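Local coordinates for putative decarboxylase involved in desferrioxamine biosynthesis (Erwinia amylovora, PDB 5O5C), which probably removes the carboxyl group of lysine with pyridoxal 5'-phosphate as cofactor, supplying the pathway that builds the siderophore desferrioxamine, at residues 113-118 with 331-336; 150-155 with 304-309; 309-314 with 403-408. All coordinates share one frame; numbering follows the deposited sequence.

Contact 1 of 3, residues 113-118 with 331-336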
ATOM      1  N   PRO B 113     -14.533  -5.078  12.602  1.00 25.56           N
ATOM      2  CA  PRO B 113     -15.119  -3.736  12.716  1.00 27.87           C
ATOM      3  C   PRO B 113     -14.068  -2.697  13.058  1.00 27.34           C
ATOM      4  O   PRO B 113     -13.021  -2.992  13.697  1.00 31.61           O
ATOM      5  CB  PRO B 113     -16.133  -3.842  13.864  1.00 28.69           C
ATOM      6  CG  PRO B 113     -16.070  -5.244  14.361  1.00 28.93           C
ATOM      7  CD  PRO B 113     -14.927  -5.968  13.689  1.00 28.29           C
ATOM      8  N   VAL B 114     -14.368  -1.481  12.689  1.00 23.78           N
ATOM      9  CA  VAL B 114     -13.432  -0.414  12.862  1.00 28.53           C
ATOM     10  C   VAL B 114     -13.923   0.407  14.048  1.00 28.16           C
ATOM     11  O   VAL B 114     -15.120   0.349  14.363  1.00 28.07           O
ATOM     12  CB  VAL B 114     -13.283   0.428  11.579  1.00 29.86           C
ATOM     13  CG1 VAL B 114     -14.643   0.756  10.928  1.00 28.00           C
ATOM     14  CG2 VAL B 114     -12.549   1.701  11.897  1.00 30.96           C
ATOM     15  N   VAL B 115     -12.969   1.085  14.719  1.00 25.26           N
ATOM     16  CA  VAL B 115     -13.232   2.084  15.775  1.00 23.78           C
ATOM     17  C   VAL B 115     -13.146   3.535  15.296  1.00 22.95           C
ATOM     18  O   VAL B 115     -12.337   3.880  14.369  1.00 19.67           O
ATOM     19  CB  VAL B 115     -12.295   1.906  17.037  1.00 21.99           C
ATOM     20  CG1 VAL B 115     -12.450   0.515  17.627  1.00 24.37           C
ATOM     21  CG2 VAL B 115     -10.828   2.165  16.735  1.00 21.02           C
ATOM     22  N   LEU B 116     -13.947   4.365  15.975  1.00 25.19           N
ATOM     23  CA  LEU B 116     -14.133   5.802  15.686  1.00 24.33           C
ATOM     24  C   LEU B 116     -12.856   6.611  15.529  1.00 25.89           C
ATOM     25  O   LEU B 116     -12.752   7.374  14.546  1.00 27.98           O
ATOM     26  CB  LEU B 116     -15.073   6.462  16.687  1.00 24.14           C
ATOM     27  CG  LEU B 116     -16.561   6.074  16.555  1.00 25.16           C
ATOM     28  CD1 LEU B 116     -17.332   6.526  17.798  1.00 25.23           C
ATOM     29  CD2 LEU B 116     -17.179   6.540  15.232  1.00 23.18           C
ATOM     30  N   PRO B 117     -11.854   6.436  16.428  1.00 26.49           N
ATOM     31  CA  PRO B 117     -10.618   7.190  16.192  1.00 25.29           C
ATOM     32  C   PRO B 117      -9.849   6.858  14.921  1.00 25.38           C
ATOM     33  O   PRO B 117      -8.992   7.643  14.511  1.00 22.07           O
ATOM     34  CB  PRO B 117      -9.778   6.897  17.431  1.00 26.60           C
ATOM     35  CG  PRO B 117     -10.741   6.473  18.463  1.00 25.84           C
ATOM     36  CD  PRO B 117     -11.789   5.725  17.711  1.00 27.17           C
ATOM     37  N   SER B 118     -10.168   5.723  14.295  1.00 24.91           N
ATOM     38  CA  SER B 118      -9.612   5.372  13.010  1.00 24.50           C
ATOM     39  C   SER B 118     -10.225   6.213  11.895  1.00 24.89           C
ATOM     40  O   SER B 118      -9.488   6.709  10.991  1.00 23.94           O
ATOM     41  CB  SER B 118      -9.863   3.912  12.732  1.00 24.37           C
ATOM     42  OG  SER B 118      -8.889   3.365  11.907  1.00 30.39           O
ATOM     43  N   SER B 331      -6.497  -6.922  13.736  1.00 22.62           N
ATOM     44  CA  SER B 331      -6.711  -7.133  15.143  1.00 20.41           C
ATOM     45  C   SER B 331      -6.757  -5.913  16.014  1.00 18.60           C
ATOM     46  O   SER B 331      -7.062  -6.064  17.178  1.00 17.44           O
ATOM     47  CB  SER B 331      -5.681  -8.133  15.696  1.00 22.06           C
ATOM     48  OG  SER B 331      -5.631  -9.264  14.853  1.00 20.19           O
ATOM     49  N   PHE B 332      -6.481  -4.735  15.467  1.00 18.29           N
ATOM     50  CA  PHE B 332      -6.617  -3.475  16.194  1.00 18.50           C
ATOM     51  C   PHE B 332      -7.744  -2.570  15.721  1.00 19.83           C
ATOM     52  O   PHE B 332      -7.729  -1.386  16.034  1.00 19.74           O
ATOM     53  CB  PHE B 332      -5.304  -2.709  16.165  1.00 17.46           C
ATOM     54  CG  PHE B 332      -4.223  -3.350  16.965  1.00 19.48           C
ATOM     55  CD1 PHE B 332      -3.568  -4.498  16.504  1.00 19.23           C
ATOM     56  CD2 PHE B 332      -3.830  -2.805  18.164  1.00 18.40           C
ATOM     57  CE1 PHE B 332      -2.581  -5.075  17.253  1.00 19.10           C
ATOM     58  CE2 PHE B 332      -2.838  -3.369  18.891  1.00 19.61           C
ATOM     59  CZ  PHE B 332      -2.240  -4.532  18.461  1.00 18.87           C
ATOM     60  N   PHE B 333      -8.753  -3.109  15.020  1.00 23.26           N
ATOM     61  CA  PHE B 333      -9.965  -2.286  14.608  1.00 21.27           C
ATOM     62  C   PHE B 333      -9.633  -0.970  13.855  1.00 20.35           C
ATOM     63  O   PHE B 333     -10.340   0.067  13.982  1.00 20.58           O
ATOM     64  CB  PHE B 333     -10.828  -2.026  15.835  1.00 22.68           C
ATOM     65  CG  PHE B 333     -11.001  -3.241  16.692  1.00 25.23           C
ATOM     66  CD1 PHE B 333     -11.911  -4.202  16.370  1.00 27.97           C
ATOM     67  CD2 PHE B 333     -10.178  -3.456  17.786  1.00 28.47           C
ATOM     68  CE1 PHE B 333     -12.019  -5.367  17.094  1.00 29.19           C
ATOM     69  CE2 PHE B 333     -10.288  -4.612  18.529  1.00 30.62           C
ATOM     70  CZ  PHE B 333     -11.213  -5.572  18.175  1.00 27.90           C
ATOM     71  N   GLN B 334      -8.547  -1.016  13.088  1.00 18.51           N
ATOM     72  CA  GLN B 334      -8.118   0.092  12.235  1.00 17.90           C
ATOM     73  C   GLN B 334      -8.459  -0.166  10.802  1.00 17.42           C
ATOM     74  O   GLN B 334      -8.361  -1.278  10.344  1.00 18.46           O
ATOM     75  CB  GLN B 334      -6.634   0.254  12.301  1.00 19.25           C
ATOM     76  CG  GLN B 334      -6.147   0.629  13.621  1.00 19.87           C
ATOM     77  CD  GLN B 334      -6.912   1.747  14.330  1.00 22.24           C
ATOM     78  OE1 GLN B 334      -6.974   2.917  13.883  1.00 25.13           O
ATOM     79  NE2 GLN B 334      -7.506   1.385  15.449  1.00 20.15           N
ATOM     80  N   THR B 335      -8.846   0.874  10.093  1.00 17.69           N
ATOM     81  CA  THR B 335      -9.206   0.763   8.680  1.00 18.43           C
ATOM     82  C   THR B 335      -7.974   0.287   7.854  1.00 17.86           C
ATOM     83  O   THR B 335      -6.837   0.409   8.286  1.00 18.12           O
ATOM     84  CB  THR B 335      -9.669   2.109   8.068  1.00 19.11           C
ATOM     85  OG1 THR B 335      -8.542   2.995   7.939  1.00 21.46           O
ATOM     86  CG2 THR B 335     -10.723   2.775   8.883  1.00 20.68           C
ATOM     87  N   VAL B 336      -8.243  -0.326   6.714  1.00 18.44           N
ATOM     88  CA  VAL B 336      -7.206  -0.687   5.747  1.00 18.26           C
ATOM     89  C   VAL B 336      -6.738   0.594   5.064  1.00 18.20           C
ATOM     90  O   VAL B 336      -7.617   1.385   4.649  1.00 19.58           O
ATOM     91  CB  VAL B 336      -7.756  -1.622   4.681  1.00 18.88           C
ATOM     92  CG1 VAL B 336      -6.630  -2.069   3.737  1.00 21.25           C
ATOM     93  CG2 VAL B 336      -8.439  -2.824   5.312  1.00 20.28           C
TER

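Contact 2 of 3, residues 150-155 with 304-309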
ATOM      1  N   ASP B 150       7.643   2.637  17.920  1.00 23.32           N
ATOM      2  CA  ASP B 150       8.395   2.436  19.178  1.00 24.19           C
ATOM      3  C   ASP B 150       7.470   1.896  20.243  1.00 23.38           C
ATOM      4  O   ASP B 150       7.855   0.996  20.917  1.00 24.15           O
ATOM      5  CB  ASP B 150       8.992   3.703  19.717  1.00 23.23           C
ATOM      6  CG  ASP B 150      10.141   4.274  18.854  1.00 25.27           C
ATOM      7  OD1 ASP B 150      10.845   3.579  18.060  1.00 23.24           O
ATOM      8  OD2 ASP B 150      10.342   5.472  19.040  1.00 24.85           O
ATOM      9  N   TRP B 151       6.270   2.445  20.383  1.00 23.00           N
ATOM     10  CA  TRP B 151       5.262   1.864  21.286  1.00 25.78           C
ATOM     11  C   TRP B 151       4.961   0.387  20.967  1.00 24.09           C
ATOM     12  O   TRP B 151       4.821  -0.445  21.874  1.00 26.48           O
ATOM     13  CB  TRP B 151       3.967   2.677  21.251  1.00 27.10           C
ATOM     14  CG  TRP B 151       2.815   2.081  22.055  1.00 26.26           C
ATOM     15  CD1 TRP B 151       2.573   2.292  23.380  1.00 27.06           C
ATOM     16  CD2 TRP B 151       1.743   1.227  21.582  1.00 28.33           C
ATOM     17  NE1 TRP B 151       1.453   1.601  23.772  1.00 31.97           N
ATOM     18  CE2 TRP B 151       0.906   0.954  22.695  1.00 28.04           C
ATOM     19  CE3 TRP B 151       1.431   0.643  20.347  1.00 29.39           C
ATOM     20  CZ2 TRP B 151      -0.232   0.122  22.620  1.00 27.82           C
ATOM     21  CZ3 TRP B 151       0.281  -0.197  20.262  1.00 30.87           C
ATOM     22  CH2 TRP B 151      -0.534  -0.436  21.408  1.00 31.68           C
ATOM     23  N   THR B 152       4.832   0.062  19.686  1.00 22.70           N
ATOM     24  CA  THR B 152       4.613  -1.342  19.302  1.00 20.95           C
ATOM     25  C   THR B 152       5.802  -2.195  19.702  1.00 19.46           C
ATOM     26  O   THR B 152       5.671  -3.262  20.294  1.00 20.55           O
ATOM     27  CB  THR B 152       4.291  -1.480  17.802  1.00 18.96           C
ATOM     28  OG1 THR B 152       3.155  -0.678  17.520  1.00 16.89           O
ATOM     29  CG2 THR B 152       3.941  -2.864  17.510  1.00 18.63           C
ATOM     30  N   LEU B 153       6.977  -1.725  19.402  1.00 21.29           N
ATOM     31  CA  LEU B 153       8.168  -2.496  19.725  1.00 23.09           C
ATOM     32  C   LEU B 153       8.316  -2.755  21.257  1.00 24.26           C
ATOM     33  O   LEU B 153       8.802  -3.820  21.679  1.00 21.78           O
ATOM     34  CB  LEU B 153       9.397  -1.790  19.245  1.00 23.21           C
ATOM     35  CG  LEU B 153       9.676  -1.797  17.751  1.00 22.60           C
ATOM     36  CD1 LEU B 153      10.684  -0.710  17.559  1.00 24.97           C
ATOM     37  CD2 LEU B 153      10.222  -3.127  17.248  1.00 23.06           C
ATOM     38  N   SER B 154       7.901  -1.776  22.050  1.00 23.44           N
ATOM     39  CA  SER B 154       7.796  -1.947  23.500  1.00 26.11           C
ATOM     40  C   SER B 154       6.889  -3.087  23.923  1.00 24.29           C
ATOM     41  O   SER B 154       7.158  -3.754  24.929  1.00 24.04           O
ATOM     42  CB  SER B 154       7.317  -0.664  24.148  1.00 28.49           C
ATOM     43  OG  SER B 154       7.365  -0.774  25.544  1.00 32.44           O
ATOM     44  N   ARG B 155       5.832  -3.334  23.158  1.00 24.82           N
ATOM     45  CA  ARG B 155       4.876  -4.367  23.505  1.00 24.54           C
ATOM     46  C   ARG B 155       5.343  -5.709  23.034  1.00 25.44           C
ATOM     47  O   ARG B 155       5.029  -6.717  23.673  1.00 23.29           O
ATOM     48  CB  ARG B 155       3.550  -4.042  22.878  1.00 30.06           C
ATOM     49  CG  ARG B 155       2.989  -2.726  23.372  1.00 34.64           C
ATOM     50  CD  ARG B 155       2.095  -3.042  24.471  1.00 34.68           C
ATOM     51  NE  ARG B 155       1.501  -1.911  25.135  1.00 34.58           N
ATOM     52  CZ  ARG B 155       0.359  -1.996  25.804  1.00 32.20           C
ATOM     53  NH1 ARG B 155      -0.322  -3.136  25.843  1.00 30.49           N
ATOM     54  NH2 ARG B 155      -0.077  -0.956  26.475  1.00 30.88           N
ATOM     55  N   GLY B 304      -2.999  -8.854  18.042  1.00 21.14           N
ATOM     56  CA  GLY B 304      -4.038  -8.416  18.988  1.00 21.80           C
ATOM     57  C   GLY B 304      -3.715  -8.731  20.456  1.00 22.14           C
ATOM     58  O   GLY B 304      -4.110  -8.031  21.334  1.00 18.35           O
ATOM     59  N   LEU B 305      -2.944  -9.785  20.694  1.00 24.28           N
ATOM     60  CA  LEU B 305      -2.605 -10.202  22.050  1.00 24.17           C
ATOM     61  C   LEU B 305      -1.589  -9.278  22.727  1.00 27.06           C
ATOM     62  O   LEU B 305      -1.436  -9.339  23.960  1.00 27.66           O
ATOM     63  CB  LEU B 305      -2.116 -11.643  22.045  1.00 22.84           C
ATOM     64  CG  LEU B 305      -3.076 -12.721  21.584  1.00 22.30           C
ATOM     65  CD1 LEU B 305      -2.357 -14.055  21.481  1.00 24.41           C
ATOM     66  CD2 LEU B 305      -4.264 -12.799  22.525  1.00 22.19           C
ATOM     67  N   LEU B 306      -0.929  -8.403  21.942  1.00 26.15           N
ATOM     68  CA  LEU B 306      -0.004  -7.414  22.478  1.00 26.78           C
ATOM     69  C   LEU B 306      -0.674  -6.396  23.358  1.00 27.31           C
ATOM     70  O   LEU B 306       0.010  -5.709  24.142  1.00 28.44           O
ATOM     71  CB  LEU B 306       0.747  -6.670  21.358  1.00 27.54           C
ATOM     72  CG  LEU B 306       1.653  -7.476  20.457  1.00 27.00           C
ATOM     73  CD1 LEU B 306       2.206  -6.553  19.389  1.00 26.87           C
ATOM     74  CD2 LEU B 306       2.777  -8.148  21.234  1.00 28.15           C
ATOM     75  N   VAL B 307      -1.996  -6.276  23.229  1.00 28.39           N
ATOM     76  CA  VAL B 307      -2.811  -5.387  24.088  1.00 25.99           C
ATOM     77  C   VAL B 307      -3.724  -6.084  25.112  1.00 29.09           C
ATOM     78  O   VAL B 307      -4.489  -5.402  25.783  1.00 29.97           O
ATOM     79  CB  VAL B 307      -3.657  -4.383  23.269  1.00 26.39           C
ATOM     80  CG1 VAL B 307      -2.763  -3.337  22.635  1.00 28.70           C
ATOM     81  CG2 VAL B 307      -4.521  -5.043  22.219  1.00 24.62           C
ATOM     82  N   SER B 308      -3.606  -7.400  25.285  1.00 28.43           N
ATOM     83  CA  SER B 308      -4.465  -8.133  26.224  1.00 30.65           C
ATOM     84  C   SER B 308      -3.790  -8.230  27.594  1.00 33.42           C
ATOM     85  O   SER B 308      -2.644  -8.704  27.705  1.00 31.66           O
ATOM     86  CB  SER B 308      -4.793  -9.522  25.684  1.00 28.74           C
ATOM     87  OG  SER B 308      -5.637 -10.253  26.560  1.00 27.59           O
ATOM     88  N   GLU B 309      -4.487  -7.704  28.604  1.00 36.24           N
ATOM     89  CA  GLU B 309      -4.105  -7.788  30.024  1.00 39.75           C
ATOM     90  C   GLU B 309      -3.615  -9.168  30.449  1.00 38.91           C
ATOM     91  O   GLU B 309      -2.598  -9.264  31.130  1.00 46.24           O
ATOM     92  CB  GLU B 309      -5.298  -7.381  30.932  1.00 43.73           C
ATOM     93  CG  GLU B 309      -6.591  -8.225  30.760  1.00 46.61           C
ATOM     94  CD  GLU B 309      -7.602  -8.046  31.892  1.00 45.89           C
ATOM     95  OE1 GLU B 309      -7.884  -6.893  32.286  1.00 52.43           O
ATOM     96  OE2 GLU B 309      -8.138  -9.068  32.384  1.00 43.91           O
TER

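Contact 3 of 3, residues 309-314 with 403-408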
ATOM      1  N   GLU B 309      -4.487  -7.704  28.604  1.00 36.24           N
ATOM      2  CA  GLU B 309      -4.105  -7.788  30.024  1.00 39.75           C
ATOM      3  C   GLU B 309      -3.615  -9.168  30.449  1.00 38.91           C
ATOM      4  O   GLU B 309      -2.598  -9.264  31.130  1.00 46.24           O
ATOM      5  CB  GLU B 309      -5.298  -7.381  30.932  1.00 43.73           C
ATOM      6  CG  GLU B 309      -6.591  -8.225  30.760  1.00 46.61           C
ATOM      7  CD  GLU B 309      -7.602  -8.046  31.892  1.00 45.89           C
ATOM      8  OE1 GLU B 309      -7.884  -6.893  32.286  1.00 52.43           O
ATOM      9  OE2 GLU B 309      -8.138  -9.068  32.384  1.00 43.91           O
ATOM     10  N   SER B 310      -4.327 -10.223  30.032  1.00 37.74           N
ATOM     11  CA  SER B 310      -4.090 -11.585  30.519  1.00 36.37           C
ATOM     12  C   SER B 310      -3.488 -12.535  29.485  1.00 36.60           C
ATOM     13  O   SER B 310      -2.753 -13.442  29.856  1.00 39.34           O
ATOM     14  CB  SER B 310      -5.380 -12.190  31.066  1.00 35.94           C
ATOM     15  OG  SER B 310      -6.419 -12.184  30.106  1.00 38.75           O
ATOM     16  N   HIS B 311      -3.822 -12.332  28.205  1.00 31.66           N
ATOM     17  CA  HIS B 311      -3.463 -13.240  27.158  1.00 29.13           C
ATOM     18  C   HIS B 311      -2.096 -12.962  26.554  1.00 27.59           C
ATOM     19  O   HIS B 311      -1.531 -13.844  25.894  1.00 24.06           O
ATOM     20  CB  HIS B 311      -4.552 -13.278  26.074  1.00 27.31           C
ATOM     21  CG  HIS B 311      -5.873 -13.768  26.564  1.00 29.63           C
ATOM     22  ND1 HIS B 311      -6.080 -15.071  26.972  1.00 32.51           N
ATOM     23  CD2 HIS B 311      -7.063 -13.140  26.700  1.00 28.44           C
ATOM     24  CE1 HIS B 311      -7.341 -15.212  27.350  1.00 31.90           C
ATOM     25  NE2 HIS B 311      -7.955 -14.054  27.202  1.00 31.59           N
ATOM     26  N   ARG B 312      -1.561 -11.763  26.761  1.00 31.58           N
ATOM     27  CA  ARG B 312      -0.201 -11.384  26.268  1.00 32.44           C
ATOM     28  C   ARG B 312       0.857 -12.500  26.428  1.00 29.91           C
ATOM     29  O   ARG B 312       1.685 -12.733  25.494  1.00 28.54           O
ATOM     30  CB  ARG B 312       0.230 -10.116  27.013  1.00 36.22           C
ATOM     31  CG  ARG B 312       1.432  -9.337  26.524  1.00 44.85           C
ATOM     32  CD  ARG B 312       1.507  -8.047  27.361  1.00 51.42           C
ATOM     33  NE  ARG B 312       0.356  -7.158  27.090  1.00 61.81           N
ATOM     34  CZ  ARG B 312      -0.195  -6.279  27.937  1.00 60.61           C
ATOM     35  NH1 ARG B 312       0.253  -6.131  29.172  1.00 64.97           N
ATOM     36  NH2 ARG B 312      -1.232  -5.544  27.544  1.00 57.85           N
ATOM     37  N   PRO B 313       0.861 -13.203  27.609  1.00 26.80           N
ATOM     38  CA  PRO B 313       1.781 -14.355  27.736  1.00 26.58           C
ATOM     39  C   PRO B 313       1.660 -15.407  26.671  1.00 26.71           C
ATOM     40  O   PRO B 313       2.627 -16.125  26.428  1.00 31.25           O
ATOM     41  CB  PRO B 313       1.462 -14.912  29.130  1.00 27.25           C
ATOM     42  CG  PRO B 313       1.077 -13.701  29.898  1.00 27.99           C
ATOM     43  CD  PRO B 313       0.300 -12.852  28.926  1.00 28.35           C
ATOM     44  N   ARG B 314       0.528 -15.478  25.965  1.00 27.36           N
ATOM     45  CA  ARG B 314       0.387 -16.471  24.923  1.00 28.10           C
ATOM     46  C   ARG B 314       1.259 -16.187  23.671  1.00 27.56           C
ATOM     47  O   ARG B 314       1.359 -17.053  22.792  1.00 23.69           O
ATOM     48  CB  ARG B 314      -1.092 -16.688  24.565  1.00 27.34           C
ATOM     49  CG  ARG B 314      -1.924 -17.210  25.738  1.00 29.12           C
ATOM     50  CD  ARG B 314      -3.403 -16.972  25.546  1.00 31.04           C
ATOM     51  NE  ARG B 314      -3.881 -17.668  24.380  1.00 36.98           N
ATOM     52  CZ  ARG B 314      -4.983 -17.391  23.697  1.00 41.95           C
ATOM     53  NH1 ARG B 314      -5.795 -16.399  23.997  1.00 45.33           N
ATOM     54  NH2 ARG B 314      -5.273 -18.142  22.670  1.00 47.58           N
ATOM     55  N   ALA B 403     -11.779  -5.175  24.170  1.00 27.20           N
ATOM     56  CA  ALA B 403     -12.414  -5.692  22.965  1.00 26.34           C
ATOM     57  C   ALA B 403     -11.851  -7.038  22.563  1.00 25.32           C
ATOM     58  O   ALA B 403     -12.606  -7.969  22.365  1.00 22.60           O
ATOM     59  CB  ALA B 403     -12.239  -4.722  21.823  1.00 26.11           C
ATOM     60  N   PHE B 404     -10.529  -7.137  22.469  1.00 25.22           N
ATOM     61  CA  PHE B 404      -9.921  -8.353  21.930  1.00 25.72           C
ATOM     62  C   PHE B 404     -10.204  -9.541  22.873  1.00 28.34           C
ATOM     63  O   PHE B 404     -10.616 -10.622  22.418  1.00 23.74           O
ATOM     64  CB  PHE B 404      -8.428  -8.211  21.712  1.00 26.08           C
ATOM     65  CG  PHE B 404      -7.921  -9.071  20.626  1.00 27.02           C
ATOM     66  CD1 PHE B 404      -8.161  -8.719  19.301  1.00 30.01           C
ATOM     67  CD2 PHE B 404      -7.215 -10.224  20.887  1.00 29.92           C
ATOM     68  CE1 PHE B 404      -7.736  -9.505  18.269  1.00 28.11           C
ATOM     69  CE2 PHE B 404      -6.776 -11.032  19.846  1.00 31.63           C
ATOM     70  CZ  PHE B 404      -7.024 -10.660  18.537  1.00 34.11           C
ATOM     71  N   ASP B 405     -10.028  -9.305  24.171  1.00 24.34           N
ATOM     72  CA  ASP B 405     -10.485 -10.265  25.198  1.00 25.72           C
ATOM     73  C   ASP B 405     -11.901 -10.720  25.099  1.00 23.37           C
ATOM     74  O   ASP B 405     -12.149 -11.928  25.139  1.00 27.78           O
ATOM     75  CB  ASP B 405     -10.269  -9.718  26.586  1.00 26.42           C
ATOM     76  CG  ASP B 405      -8.799  -9.611  26.919  1.00 28.94           C
ATOM     77  OD1 ASP B 405      -7.992 -10.246  26.210  1.00 25.95           O
ATOM     78  OD2 ASP B 405      -8.496  -8.885  27.870  1.00 31.29           O
ATOM     79  N   ASP B 406     -12.838  -9.805  24.989  1.00 23.33           N
ATOM     80  CA  ASP B 406     -14.227 -10.199  24.714  1.00 26.74           C
ATOM     81  C   ASP B 406     -14.426 -11.089  23.497  1.00 27.30           C
ATOM     82  O   ASP B 406     -15.167 -12.084  23.578  1.00 27.92           O
ATOM     83  CB  ASP B 406     -15.169  -8.994  24.702  1.00 26.36           C
ATOM     84  CG  ASP B 406     -15.312  -8.399  26.055  1.00 24.29           C
ATOM     85  OD1 ASP B 406     -14.726  -8.952  26.972  1.00 29.58           O
ATOM     86  OD2 ASP B 406     -15.961  -7.384  26.246  1.00 29.03           O
ATOM     87  N   ILE B 407     -13.727 -10.788  22.405  1.00 28.65           N
ATOM     88  CA  ILE B 407     -13.781 -11.669  21.211  1.00 26.87           C
ATOM     89  C   ILE B 407     -13.144 -13.058  21.496  1.00 24.73           C
ATOM     90  O   ILE B 407     -13.725 -14.078  21.130  1.00 21.62           O
ATOM     91  CB  ILE B 407     -13.349 -10.979  19.877  1.00 27.69           C
ATOM     92  CG1 ILE B 407     -12.068 -10.202  19.986  1.00 29.50           C
ATOM     93  CG2 ILE B 407     -14.412  -9.961  19.398  1.00 30.19           C
ATOM     94  CD1 ILE B 407     -11.367  -9.909  18.678  1.00 30.71           C
ATOM     95  N   LEU B 408     -12.008 -13.108  22.186  1.00 24.34           N
ATOM     96  CA  LEU B 408     -11.488 -14.414  22.668  1.00 25.91           C
ATOM     97  C   LEU B 408     -12.501 -15.225  23.529  1.00 25.38           C
ATOM     98  O   LEU B 408     -12.683 -16.401  23.328  1.00 24.14           O
ATOM     99  CB  LEU B 408     -10.184 -14.234  23.431  1.00 26.79           C
ATOM    100  CG  LEU B 408      -9.094 -13.588  22.547  1.00 24.23           C
ATOM    101  CD1 LEU B 408      -7.911 -13.176  23.360  1.00 24.55           C
ATOM    102  CD2 LEU B 408      -8.651 -14.528  21.455  1.00 27.21           C
TER
HETATM  103  O   HOH W   1     -10.919 -13.570  26.974  1.00 37.43           O

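Contact 1 of 3, residues 113-118 with 331-336
Q334 begins by pointing away from residues 113-118, and a bend in its chain brings the amide back to them. CB lies 3.9 Å from S118 OG. CG sits anti to the carbonyl carbon, and the turn at chi2 (-46°) folds the chain so that CD passes 3.5 Å from S118 OG. At one tip, OE1 accepts a hydrogen bond from S118 OG at 2.8 Å, with the donor standing 63° out of the carbonyl plane rather than on a lone pair. At the other, NE2 donates to F332 O at 2.8 Å, in that carbonyl's plane, and also bonds T391 OG1 of helix 385-394; V115 CG2 rests 3.6 Å from NE2. Bonds at both tips thus fix the amide flip. Q334 belongs to the buried loop between helix 328-331, which carries K330, the lysine predicted to bind the cofactor, and strand 339-343 of the large sheet of a fold-type I PLP enzyme. S118, in the first turn of helix 116-128, grips this loop twice, since its OG also accepts from T335 N at 3.1 Å (165° at the hydrogen). Earlier in both segments, V115 N donates to F333 O at 2.9 Å, in the carbonyl plane and on a lone pair. P113 O meets the F333 ring at its edge, in plane, 3.1 Å from CD1, while F27 of the second subunit packs on V115.

Contact 2 of 3, residues 150-155 with 304-309
Within 150-155, W151 is the first residue to reach 304-309. Its CG is anti to the backbone N (chi1 175°), which brings CH2, on the ring edge, to 3.9 Å from V307 CG1; the two side chains cross at about a right angle. The next residue, T152, adds a light apolar touch, CG2 to L306 CD1 at 4.5 Å, while its OG1 is bonded to Y328 OH and V148 O. On this helix R155 carries most of the contact, against L306. R155 CB lies 4.1 Å from L306 CB, and L306 CD2 packs 3.6 Å from the backbone O of R155. A bend at chi2 (-95°), well off a staggered value, folds the chain over the indole: R155 CG stands over the ring centre, and W151 CZ2 lies 3.5 Å above the guanidinium plane. From there NH1 donates to L306 O at 3.1 Å, with 159° at the hydrogen; the oxygen is in the guanidinium plane and NH1 is on its lone pair. D77 of the second subunit holds both side chains through OD1, by a salt bridge to R155 NH2 and a hydrogen bond from W151 NE1. R312 also sends a weak bond to L306 O, so two cationic groups crowd one carbonyl at the end of a 3-10 turn, a repulsion that D77 of the neighbouring subunit probably offsets in part.

Contact 3 of 3, residues 309-314 with 403-408
D405 OD1 is the polar atom held best here: one hydrogen bond, with S308 OG, grips it, and H311 CD2 lies close by at 3.1 Å. S308 OG is itself fixed by accepting from H311 N, so a single serine ties the carboxylate to the backbone of the loop that carries the imidazole. H311 points toward helix 397-420, with CG anti to the carbonyl carbon (chi1 -62°). This sets the ring edge-on to D405, near the plane of the imidazole, and the ring and carboxylate planes stand 69° apart. Farther round the same edge, H311 NE2 is 3.0 Å from a water that donates to D405 O at 2.8 Å; the imidazole thus reaches both the side chain and the backbone of D405, the second through solvent. S310 OG lies over one face of the ring, toward its rim.

The apolar half belongs to L408, one helical turn along. Its CD1 meets H311 CD2 tip to tip at 3.4 Å and comes obliquely to the ring. R314, its chain bent at chi3, brings NH1 to 3.9 Å from L408 CD1, which is at the edge of the guanidinium, and it also touches E431. The contact thus fastens the loop between strands 294-299 and 323-327 of the large sheet onto the long helix that leads to the smaller antiparallel sheet, at the surface and away from the cofactor.

On the outer side E309 crosses D405 obliquely, CG lying 3.5 Å from OD2. E309 OE2 and D405 OD2 are 4.5 Å apart, like charges that may raise the proton affinity of either carboxylate, while the C-H approach to OD1 would be strengthened if H311 were cationic.

From the N terminus, contact 1 opens first, at 113-118, and closes the longest loop when the chain returns after the K330-bearing helix. Contact 2 opens and closes wholly within that span, joining helix 140-156 to the turn after strand 294-299. Contact 3 starts at E309, the residue it shares with contact 2, so these two follow in series; it closes at helix 397-420, beyond 331-336, and therefore crosses contact 1. The three also meet in space: F332 packs on V307, S331 on F404, and R155 NH1 lies close to R312 NH2. Together they tie helices 116-128, 140-156 and 397-420 to the loops that follow strand 294-299 and helix 328-331, and each also touches the second subunit.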